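Local coordinates for protein glutathione S-transferase (Bombyx mori, PDB 5ZFG) that metabolises the organophosphate insecticide diazinon, probably acting as a glutathione transferase, at residues N165-L170 against F175-Y180; I158-L163 against H184-D189; T169-D174 against D189-Y194; Y107-A112 against L129-I134. All coordinates share one frame; numbering follows the deposited sequence. Where two conformers were deposited one is given.

Contact 1: residues N165-L170 against F175-Y180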
# COMPACT_ATOMS: atom_id res chain seq x y z
N ASN B 165 -11.27 -9.22 6.14
CA ASN B 165 -12.01 -8.20 6.86
C ASN B 165 -12.71 -7.21 5.93
O ASN B 165 -13.74 -6.65 6.30
CB ASN B 165 -11.06 -7.51 7.83
CG ASN B 165 -10.67 -8.44 8.96
OD1 ASN B 165 -11.55 -9.00 9.62
ND2 ASN B 165 -9.37 -8.63 9.17
N SER B 166 -12.18 -6.97 4.72
CA SER B 166 -12.96 -6.23 3.73
C SER B 166 -14.23 -7.00 3.36
O SER B 166 -15.33 -6.45 3.33
CB SER B 166 -12.11 -5.95 2.49
OG SER B 166 -11.00 -5.10 2.80
N THR B 167 -14.08 -8.30 3.08
CA THR B 167 -15.21 -9.14 2.69
C THR B 167 -16.22 -9.28 3.82
O THR B 167 -17.43 -9.37 3.58
CB THR B 167 -14.70 -10.52 2.25
OG1 THR B 167 -13.66 -10.35 1.26
CG2 THR B 167 -15.84 -11.35 1.66
N MET B 168 -15.73 -9.29 5.06
CA MET B 168 -16.60 -9.35 6.22
C MET B 168 -17.61 -8.21 6.23
O MET B 168 -18.76 -8.39 6.66
CB MET B 168 -15.76 -9.36 7.50
CG MET B 168 -16.58 -9.21 8.81
SD MET B 168 -16.93 -7.49 9.23
CE MET B 168 -15.29 -7.02 9.81
N THR B 169 -17.23 -7.02 5.72
CA THR B 169 -18.17 -5.91 5.73
C THR B 169 -19.30 -6.12 4.72
O THR B 169 -20.38 -5.55 4.90
CB THR B 169 -17.49 -4.57 5.45
OG1 THR B 169 -17.08 -4.52 4.07
CG2 THR B 169 -16.29 -4.35 6.38
N LEU B 170 -19.08 -6.93 3.68
CA LEU B 170 -20.19 -7.31 2.82
C LEU B 170 -21.16 -8.22 3.57
O LEU B 170 -22.38 -8.02 3.51
CB LEU B 170 -19.67 -7.99 1.55
CG LEU B 170 -18.87 -7.06 0.63
CD1 LEU B 170 -18.07 -7.88 -0.39
CD2 LEU B 170 -19.78 -6.05 -0.09
N PHE B 175 -24.90 -8.59 2.06
CA PHE B 175 -24.59 -8.55 0.64
C PHE B 175 -24.30 -9.97 0.16
O PHE B 175 -23.38 -10.62 0.66
CB PHE B 175 -23.39 -7.64 0.41
CG PHE B 175 -23.13 -7.28 -1.03
CD1 PHE B 175 -22.62 -8.22 -1.92
CD2 PHE B 175 -23.36 -5.99 -1.49
CE1 PHE B 175 -22.38 -7.90 -3.25
CE2 PHE B 175 -23.12 -5.65 -2.81
CZ PHE B 175 -22.63 -6.61 -3.69
N ASP B 176 -25.08 -10.44 -0.81
CA ASP B 176 -24.85 -11.78 -1.36
C ASP B 176 -23.71 -11.74 -2.37
O ASP B 176 -23.81 -11.07 -3.40
CB ASP B 176 -26.13 -12.31 -2.01
CG ASP B 176 -25.91 -13.61 -2.77
OD1 ASP B 176 -25.03 -14.43 -2.40
OD2 ASP B 176 -26.64 -13.82 -3.77
N PHE B 177 -22.63 -12.45 -2.07
CA PHE B 177 -21.51 -12.57 -2.99
C PHE B 177 -21.23 -14.03 -3.33
O PHE B 177 -20.12 -14.38 -3.74
CB PHE B 177 -20.25 -11.85 -2.47
CG PHE B 177 -19.82 -12.25 -1.06
CD1 PHE B 177 -18.82 -13.20 -0.87
CD2 PHE B 177 -20.34 -11.60 0.06
CE1 PHE B 177 -18.40 -13.55 0.42
CE2 PHE B 177 -19.92 -11.94 1.35
CZ PHE B 177 -18.95 -12.91 1.54
N SER B 178 -22.25 -14.89 -3.19
CA SER B 178 -22.05 -16.32 -3.41
C SER B 178 -21.77 -16.66 -4.86
O SER B 178 -21.17 -17.71 -5.14
CB SER B 178 -23.26 -17.11 -2.90
OG SER B 178 -24.45 -16.69 -3.55
N LYS B 179 -22.18 -15.81 -5.80
CA LYS B 179 -21.87 -16.05 -7.20
C LYS B 179 -20.37 -16.01 -7.46
O LYS B 179 -19.91 -16.56 -8.47
CB LYS B 179 -22.60 -15.05 -8.10
CG LYS B 179 -22.03 -13.64 -8.11
CD LYS B 179 -22.40 -12.91 -9.40
CE LYS B 179 -22.63 -11.42 -9.18
NZ LYS B 179 -23.37 -10.79 -10.33
N TYR B 180 -19.59 -15.39 -6.57
CA TYR B 180 -18.13 -15.41 -6.64
C TYR B 180 -17.65 -16.67 -5.94
O TYR B 180 -17.28 -16.67 -4.76
CB TYR B 180 -17.55 -14.13 -6.04
CG TYR B 180 -18.03 -12.93 -6.81
CD1 TYR B 180 -17.41 -12.56 -8.01
CD2 TYR B 180 -19.13 -12.20 -6.39
CE1 TYR B 180 -17.86 -11.48 -8.74
CE2 TYR B 180 -19.60 -11.11 -7.12
CZ TYR B 180 -18.95 -10.76 -8.30
OH TYR B 180 -19.38 -9.69 -9.04
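Leu170 puts its CD2 methyl over one face of the Phe175 ring, offset toward the rim and 4.0 Å from the ring centroid, a CH-pi contact. The two side chains lie side by side and point the same way, while Leu170 CB turns to the second ring and meets Phe177 CE2 at 4.0 Å. One helical turn earlier, Thr167 CG2 reaches Phe177 CZ at 3.5 Å, coming at the ring obliquely. Phe177 CG is wedged between its own backbone N and carbonyl carbon (chi1 53°), which swings the ring back against the helix. Between the backbones, Phe175 N donates to Leu170 O (3.0 Å, N-H...O 157°), the six-to-one bond of the Schellman motif that ends the helix. Farther out, Asp176 OD1 forms an Asx turn, taking Ser178 N from above the carboxylate plane and Ser178 OG on its syn lone pair at 2.6 Å. A type I turn then runs from Phe177 to Tyr180, the N-cap of helix 181-193. Thr167 OG1 bonds to Tyr106 OH. Phe177 meets Tyr187 of helix 181-193 edge-to-face, Phe175 packs on helix 126-146, and Leu170 touches helix 89-114.

Contact 2: residues I158-L163 against H184-D189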
# COMPACT_ATOMS: atom_id res chain seq x y z
N ILE B 158 -0.31 -13.16 5.59
CA ILE B 158 -0.83 -11.87 6.04
C ILE B 158 -1.68 -11.20 4.96
O ILE B 158 -2.46 -10.30 5.27
CB ILE B 158 0.28 -10.89 6.50
CG1 ILE B 158 1.33 -10.61 5.41
CG2 ILE B 158 0.93 -11.34 7.84
CD1 ILE B 158 2.35 -9.52 5.82
N ALA B 159 -1.55 -11.60 3.69
CA ALA B 159 -2.40 -11.04 2.65
C ALA B 159 -3.87 -11.39 2.87
O ALA B 159 -4.76 -10.66 2.43
CB ALA B 159 -1.94 -11.52 1.27
N ASP B 160 -4.14 -12.50 3.57
CA ASP B 160 -5.52 -12.93 3.74
C ASP B 160 -6.31 -12.01 4.68
O ASP B 160 -7.47 -11.72 4.41
CB ASP B 160 -5.56 -14.36 4.27
CG ASP B 160 -5.19 -15.35 3.21
OD1 ASP B 160 -6.02 -15.52 2.29
OD2 ASP B 160 -4.06 -15.89 3.26
N PHE B 161 -5.69 -11.55 5.77
CA PHE B 161 -6.46 -10.84 6.79
C PHE B 161 -7.11 -9.57 6.27
O PHE B 161 -8.32 -9.40 6.50
CB PHE B 161 -5.59 -10.53 8.03
CG PHE B 161 -4.96 -11.73 8.64
CD1 PHE B 161 -5.73 -12.85 8.98
CD2 PHE B 161 -3.59 -11.76 8.88
CE1 PHE B 161 -5.12 -13.98 9.53
CE2 PHE B 161 -2.98 -12.88 9.44
CZ PHE B 161 -3.75 -13.99 9.76
N PRO B 162 -6.42 -8.66 5.57
CA PRO B 162 -7.13 -7.47 5.08
C PRO B 162 -8.25 -7.82 4.12
O PRO B 162 -9.32 -7.21 4.20
CB PRO B 162 -6.01 -6.63 4.42
CG PRO B 162 -4.74 -7.11 5.12
CD PRO B 162 -4.98 -8.58 5.28
N LEU B 163 -8.05 -8.82 3.25
CA LEU B 163 -9.12 -9.17 2.32
C LEU B 163 -10.28 -9.83 3.05
O LEU B 163 -11.45 -9.59 2.72
CB LEU B 163 -8.58 -10.08 1.21
CG LEU B 163 -7.48 -9.44 0.33
CD1 LEU B 163 -6.72 -10.49 -0.47
CD2 LEU B 163 -8.12 -8.40 -0.59
N HIS B 184 -16.30 -16.99 -2.08
CA HIS B 184 -17.23 -17.53 -1.08
C HIS B 184 -16.62 -18.73 -0.37
O HIS B 184 -16.70 -18.84 0.86
CB HIS B 184 -18.56 -17.89 -1.75
CG HIS B 184 -19.65 -18.22 -0.79
ND1 HIS B 184 -19.88 -19.50 -0.33
CD2 HIS B 184 -20.58 -17.44 -0.19
CE1 HIS B 184 -20.90 -19.49 0.51
NE2 HIS B 184 -21.34 -18.25 0.62
N LYS B 185 -15.99 -19.64 -1.11
CA LYS B 185 -15.36 -20.80 -0.50
C LYS B 185 -14.18 -20.39 0.39
O LYS B 185 -14.06 -20.85 1.53
CB LYS B 185 -14.90 -21.78 -1.59
CG LYS B 185 -14.21 -23.03 -1.09
CD LYS B 185 -15.08 -23.82 -0.12
CE LYS B 185 -14.52 -25.22 0.09
NZ LYS B 185 -13.36 -25.50 -0.81
N TRP B 186 -13.31 -19.52 -0.12
CA TRP B 186 -12.15 -19.06 0.65
C TRP B 186 -12.58 -18.39 1.95
O TRP B 186 -12.04 -18.68 3.03
CB TRP B 186 -11.33 -18.10 -0.22
CG TRP B 186 -10.49 -17.08 0.51
CD1 TRP B 186 -9.25 -17.27 1.05
CD2 TRP B 186 -10.80 -15.69 0.71
NE1 TRP B 186 -8.79 -16.10 1.60
CE2 TRP B 186 -9.72 -15.12 1.41
CE3 TRP B 186 -11.90 -14.89 0.38
CZ2 TRP B 186 -9.69 -13.78 1.77
CZ3 TRP B 186 -11.88 -13.56 0.76
CH2 TRP B 186 -10.78 -13.01 1.44
N TYR B 187 -13.56 -17.49 1.86
CA TYR B 187 -14.03 -16.75 3.03
C TYR B 187 -14.63 -17.69 4.07
O TYR B 187 -14.32 -17.60 5.26
CB TYR B 187 -15.06 -15.72 2.56
CG TYR B 187 -15.69 -14.85 3.61
CD1 TYR B 187 -15.00 -13.77 4.18
CD2 TYR B 187 -17.00 -15.07 4.01
CE1 TYR B 187 -15.62 -12.96 5.13
CE2 TYR B 187 -17.60 -14.28 4.94
CZ TYR B 187 -16.92 -13.23 5.51
OH TYR B 187 -17.57 -12.46 6.44
N ASN B 188 -15.47 -18.63 3.63
CA ASN B 188 -16.09 -19.54 4.58
C ASN B 188 -15.12 -20.61 5.09
O ASN B 188 -15.21 -21.00 6.26
CB ASN B 188 -17.34 -20.17 3.97
CG ASN B 188 -18.50 -19.21 3.96
OD1 ASN B 188 -19.10 -18.93 5.00
ND2 ASN B 188 -18.82 -18.66 2.78
N ASP B 189 -14.20 -21.08 4.25
CA ASP B 189 -13.16 -21.98 4.73
C ASP B 189 -12.30 -21.33 5.81
O ASP B 189 -11.82 -22.01 6.73
CB ASP B 189 -12.26 -22.44 3.59
CG ASP B 189 -12.89 -23.52 2.72
OD1 ASP B 189 -14.03 -23.95 3.00
OD2 ASP B 189 -12.23 -23.91 1.73
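Asp160 OD1 is held by two N-H groups, the indole NE1 of Trp186 and the backbone N of Ala151. The bond from Trp186 NE1 to Asp160 OD1 is 2.9 Å long with an N-H...O angle of 158°. OD1 lies close to the indole plane and is met on its anti side, 24° out of the carboxylate plane. The other oxygen, OD2, accepts from Thr157 N, so both ends of this buried carboxylate have donors, which would probably favour its ionised form. With that bond, the sequence from Thr157 to Asp160 fits the Ser/Thr-X-X-Asp signature known in glutathione transferases as the N-capping box, near the start of the helix that runs on to residue 172 in the all-helical C-terminal domain. Trp186 CG stands anti to the backbone N (chi1 154°), sending the indole across to that helix. There the far edge of the six-membered ring meets Leu163: Trp186 CH2 is 3.7 Å from Leu163 CB and 3.6 Å from Leu163 C, which lies in the plane of the ring. Ile164 and Thr167, farther along the same helix, also pack against the Trp186 side chain.

Contact 3: residues T169-D174 against D189-Y194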
# COMPACT_ATOMS: atom_id res chain seq x y z
N THR B 169 -17.23 -7.02 5.72
CA THR B 169 -18.17 -5.91 5.73
C THR B 169 -19.30 -6.12 4.72
O THR B 169 -20.38 -5.55 4.90
CB THR B 169 -17.49 -4.57 5.45
OG1 THR B 169 -17.08 -4.52 4.07
CG2 THR B 169 -16.29 -4.35 6.38
N LEU B 170 -19.08 -6.93 3.68
CA LEU B 170 -20.19 -7.31 2.82
C LEU B 170 -21.16 -8.22 3.57
O LEU B 170 -22.38 -8.02 3.51
CB LEU B 170 -19.67 -7.99 1.55
CG LEU B 170 -18.87 -7.06 0.63
CD1 LEU B 170 -18.07 -7.88 -0.39
CD2 LEU B 170 -19.78 -6.05 -0.09
N GLU B 171 -20.63 -9.21 4.29
CA GLU B 171 -21.52 -10.05 5.08
C GLU B 171 -22.29 -9.23 6.11
O GLU B 171 -23.46 -9.51 6.39
CB GLU B 171 -20.76 -11.18 5.77
CG GLU B 171 -21.72 -12.13 6.53
CD GLU B 171 -21.04 -13.28 7.27
OE1 GLU B 171 -19.80 -13.44 7.17
OE2 GLU B 171 -21.76 -14.04 7.95
N ALA B 172 -21.65 -8.19 6.67
CA ALA B 172 -22.29 -7.39 7.70
C ALA B 172 -23.55 -6.71 7.20
O ALA B 172 -24.46 -6.44 7.99
CB ALA B 172 -21.32 -6.34 8.24
N ILE B 173 -23.63 -6.41 5.91
CA ILE B 173 -24.81 -5.77 5.34
C ILE B 173 -25.67 -6.76 4.55
O ILE B 173 -26.56 -6.34 3.80
CB ILE B 173 -24.43 -4.55 4.47
CG1 ILE B 173 -23.66 -4.98 3.22
CG2 ILE B 173 -23.64 -3.54 5.28
CD1 ILE B 173 -23.87 -4.02 2.05
N ASP B 174 -25.43 -8.06 4.72
CA ASP B 174 -26.19 -9.12 4.05
C ASP B 174 -26.06 -9.04 2.53
O ASP B 174 -27.00 -9.38 1.80
CB ASP B 174 -27.66 -9.11 4.48
CG ASP B 174 -28.36 -10.43 4.19
OD1 ASP B 174 -27.82 -11.49 4.56
OD2 ASP B 174 -29.46 -10.40 3.60
N ASP B 189 -14.20 -21.08 4.25
CA ASP B 189 -13.16 -21.98 4.73
C ASP B 189 -12.30 -21.33 5.81
O ASP B 189 -11.82 -22.01 6.73
CB ASP B 189 -12.26 -22.44 3.59
CG ASP B 189 -12.89 -23.52 2.72
OD1 ASP B 189 -14.03 -23.95 3.00
OD2 ASP B 189 -12.23 -23.91 1.73
N PHE B 190 -12.09 -20.01 5.72
CA PHE B 190 -11.29 -19.32 6.73
C PHE B 190 -11.95 -19.44 8.10
O PHE B 190 -11.27 -19.72 9.10
CB PHE B 190 -11.10 -17.85 6.33
CG PHE B 190 -10.41 -17.03 7.38
CD1 PHE B 190 -9.02 -17.02 7.48
CD2 PHE B 190 -11.15 -16.25 8.27
CE1 PHE B 190 -8.38 -16.25 8.45
CE2 PHE B 190 -10.51 -15.48 9.24
CZ PHE B 190 -9.12 -15.49 9.33
N LYS B 191 -13.27 -19.26 8.16
CA LYS B 191 -13.98 -19.36 9.43
C LYS B 191 -13.80 -20.73 10.06
O LYS B 191 -13.64 -20.85 11.28
CB LYS B 191 -15.47 -19.08 9.23
CG LYS B 191 -15.81 -17.74 8.61
CD LYS B 191 -17.31 -17.47 8.78
CE LYS B 191 -17.79 -16.36 7.86
NZ LYS B 191 -19.13 -15.86 8.25
N VAL B 192 -13.83 -21.79 9.24
CA VAL B 192 -13.81 -23.15 9.78
C VAL B 192 -12.40 -23.56 10.16
O VAL B 192 -12.18 -24.20 11.20
CB VAL B 192 -14.43 -24.12 8.75
CG1 VAL B 192 -14.32 -25.56 9.23
CG2 VAL B 192 -15.88 -23.75 8.50
N LYS B 193 -11.41 -23.19 9.34
CA LYS B 193 -10.03 -23.58 9.62
C LYS B 193 -9.41 -22.74 10.73
O LYS B 193 -8.52 -23.24 11.43
CB LYS B 193 -9.21 -23.47 8.34
CG LYS B 193 -9.69 -24.37 7.21
CD LYS B 193 -9.07 -25.76 7.31
CE LYS B 193 -9.79 -26.77 6.43
NZ LYS B 193 -11.10 -27.21 7.02
N TYR B 194 -9.85 -21.49 10.91
CA TYR B 194 -9.24 -20.57 11.87
C TYR B 194 -10.31 -19.88 12.71
O TYR B 194 -10.45 -18.65 12.68
CB TYR B 194 -8.39 -19.53 11.14
CG TYR B 194 -7.26 -20.15 10.38
CD1 TYR B 194 -6.07 -20.46 11.02
CD2 TYR B 194 -7.39 -20.45 9.03
CE1 TYR B 194 -5.02 -21.05 10.33
CE2 TYR B 194 -6.36 -21.04 8.34
CZ TYR B 194 -5.18 -21.34 8.99
OH TYR B 194 -4.15 -21.92 8.29
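Glu171 and Lys191 reach for each other from opposite directions and meet at their charged ends. This salt bridge is the tight part of the contact: Lys191 NZ sits 2.7 Å from Glu171 OE1, on the syn lone pair of that oxygen, and 3.2 Å from Glu171 OE2, leaning to the first without leaving the second. Between the two segments nothing else touches. The nearest CA atoms, those of Glu171 and Lys191, are 12.7 Å apart, and two extended chains span the distance. Glu171 sends CG away from its backbone N (chi1 -176°) and continues straight, which carries the carboxylate clear of its helix. OE1 is gripped as well, and at least as closely, by the Tyr187 hydroxyl, one turn before Lys191. Were Glu171 a leucine, the Lys191 ammonium would probably lose its counter-charge and the Tyr187 hydroxyl its carboxylate partner. On the looser, solvent side Glu171 and Lys191 are both partly exposed, though Met205 and Trp198 of helix 195-208 flank them. Just past Glu171 a Schellman motif ends the helix, Asp174 N bonding Glu171 O and Phe175 N completing it. The bridge ties that end to helix 181-193 in the helical GST C-terminal domain.

Contact 4: residues Y107-A112 against L129-I134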
# COMPACT_ATOMS: atom_id res chain seq x y z
N TYR B 107 -10.64 -2.88 -0.57
CA TYR B 107 -11.24 -2.23 0.59
C TYR B 107 -11.78 -0.85 0.24
O TYR B 107 -12.84 -0.44 0.74
CB TYR B 107 -10.20 -2.16 1.72
CG TYR B 107 -10.72 -1.63 3.03
CD1 TYR B 107 -11.93 -2.06 3.55
CD2 TYR B 107 -9.98 -0.70 3.76
CE1 TYR B 107 -12.41 -1.57 4.77
CE2 TYR B 107 -10.43 -0.22 4.99
CZ TYR B 107 -11.65 -0.65 5.48
OH TYR B 107 -12.10 -0.17 6.69
N ALA B 108 -11.09 -0.12 -0.64
CA ALA B 108 -11.52 1.22 -1.01
C ALA B 108 -12.91 1.21 -1.62
O ALA B 108 -13.78 2.00 -1.25
CB ALA B 108 -10.52 1.84 -1.98
N ASN B 109 -13.15 0.28 -2.56
CA ASN B 109 -14.44 0.19 -3.25
C ASN B 109 -15.51 -0.44 -2.36
O ASN B 109 -16.64 0.04 -2.31
CB ASN B 109 -14.32 -0.63 -4.54
CG ASN B 109 -13.67 0.13 -5.66
OD1 ASN B 109 -13.51 1.34 -5.58
ND2 ASN B 109 -13.30 -0.58 -6.72
N ILE B 110 -15.17 -1.54 -1.68
CA ILE B 110 -16.17 -2.24 -0.88
C ILE B 110 -16.64 -1.34 0.26
O ILE B 110 -17.85 -1.16 0.47
CB ILE B 110 -15.63 -3.59 -0.38
CG1 ILE B 110 -15.68 -4.59 -1.54
CG2 ILE B 110 -16.44 -4.10 0.82
CD1 ILE B 110 -14.98 -5.90 -1.26
N SER B 111 -15.70 -0.72 0.98
CA SER B 111 -16.08 0.07 2.15
C SER B 111 -16.84 1.33 1.77
O SER B 111 -17.70 1.77 2.53
CB SER B 111 -14.85 0.43 2.98
OG SER B 111 -14.07 1.40 2.30
N ALA B 112 -16.55 1.91 0.60
CA ALA B 112 -17.34 3.05 0.15
C ALA B 112 -18.81 2.68 0.05
O ALA B 112 -19.69 3.50 0.34
CB ALA B 112 -16.81 3.58 -1.19
N LEU B 129 -22.27 0.23 -6.32
CA LEU B 129 -22.59 -1.19 -6.38
C LEU B 129 -21.81 -1.88 -7.49
O LEU B 129 -21.29 -2.99 -7.31
CB LEU B 129 -24.10 -1.38 -6.58
CG LEU B 129 -24.57 -2.81 -6.83
CD1 LEU B 129 -24.21 -3.69 -5.64
CD2 LEU B 129 -26.09 -2.83 -7.07
N LYS B 130 -21.71 -1.23 -8.66
CA LYS B 130 -20.94 -1.80 -9.75
C LYS B 130 -19.48 -1.96 -9.35
O LYS B 130 -18.84 -2.97 -9.68
CB LYS B 130 -21.05 -0.92 -11.00
CG LYS B 130 -20.30 -1.47 -12.20
CD LYS B 130 -20.91 -2.79 -12.65
CE LYS B 130 -21.45 -2.67 -14.06
NZ LYS B 130 -21.83 -3.97 -14.68
N LYS B 131 -18.94 -0.99 -8.62
CA LYS B 131 -17.54 -1.05 -8.25
C LYS B 131 -17.28 -2.14 -7.21
O LYS B 131 -16.20 -2.74 -7.20
CB LYS B 131 -17.08 0.32 -7.76
CG LYS B 131 -16.88 1.34 -8.92
CD LYS B 131 -16.52 2.71 -8.40
CE LYS B 131 -16.48 3.75 -9.53
NZ LYS B 131 -15.19 3.76 -10.27
N VAL B 132 -18.26 -2.43 -6.34
CA VAL B 132 -18.15 -3.59 -5.47
C VAL B 132 -18.01 -4.86 -6.31
O VAL B 132 -17.13 -5.70 -6.07
CB VAL B 132 -19.36 -3.70 -4.53
CG1 VAL B 132 -19.33 -5.04 -3.80
CG2 VAL B 132 -19.38 -2.54 -3.54
N HIS B 133 -18.85 -4.99 -7.34
CA HIS B 133 -18.79 -6.21 -8.15
C HIS B 133 -17.50 -6.29 -8.95
O HIS B 133 -16.98 -7.39 -9.16
CB HIS B 133 -20.03 -6.29 -9.06
CG HIS B 133 -21.25 -6.78 -8.34
ND1 HIS B 133 -21.40 -8.09 -7.95
CD2 HIS B 133 -22.36 -6.13 -7.91
CE1 HIS B 133 -22.56 -8.23 -7.32
NE2 HIS B 133 -23.16 -7.06 -7.28
N ILE B 134 -16.95 -5.15 -9.38
CA ILE B 134 -15.67 -5.19 -10.09
C ILE B 134 -14.55 -5.67 -9.16
O ILE B 134 -13.69 -6.47 -9.56
CB ILE B 134 -15.37 -3.82 -10.72
CG1 ILE B 134 -16.31 -3.59 -11.91
CG2 ILE B 134 -13.93 -3.75 -11.19
CD1 ILE B 134 -16.59 -2.14 -12.20
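Asn109 and Lys131 cross obliquely, the flat carboxamide of one against the first carbon of the other: Asn109 CG lies 4.0 Å from Lys131 CB. Asn109 CG stands beside its own backbone N (chi1 -77°), and this brings the amide up to the facing helix. Its ND2 comes within 3.6 Å of Lys131 O, but its hydrogen bond goes to Ser135 OG, and that hydroxyl is in turn bonded to Lys131 O. Polar contact between the helices is therefore relayed through a serine one turn on. A leucine in place of Asn109 would probably leave Ser135 without its amide partner and cut this relay. Of the Lys131 side chain it is CB that touches; the chain bends at its last torsion, carrying the ammonium off from the other helix. These segments of helices 89-114 and 126-146 run roughly antiparallel, at 141° with axes 8.4 Å apart, as neighbours in the helical bundle of the GST C-terminal domain. On the buried side Val132 takes over. Its CG2 rests on the opposing backbone, 4.0 Å from Asn109 O and 4.2 Å from Ile110 CA, while its CG1 turns inward to meet Ile110 CG1 at 4.3 Å. Ile110 and Val132 also have the closest CA atoms of the pair, at 5.2 Å. Leu170 of helix 160-172 touches both of these side chains, and Tyr113 also packs on Val132.

Contacts 1 and 2 are buried, contact 4 partly so, and contact 3 lies at the surface. Contacts 2 and 3 join the same two helices, 160-172 and 181-193: the inner one uses an indole and a carboxylate, the outer one an ion pair, and the Tyr187 hydroxyl bonded to Glu171 OE1 connects them. Contact 1, chiefly aromatic and aliphatic, shares Thr169 and Leu170 with contact 3 and folds the chain between those helices. Contact 4, between helices 89-114 and 126-146, combines apolar packing with an amide at its more open side, without a direct hydrogen bond between its segments. It meets contact 1 through Tyr180 and His133, among others, and Thr169 and Leu170 touch its Ile110; contact 2 does not reach it.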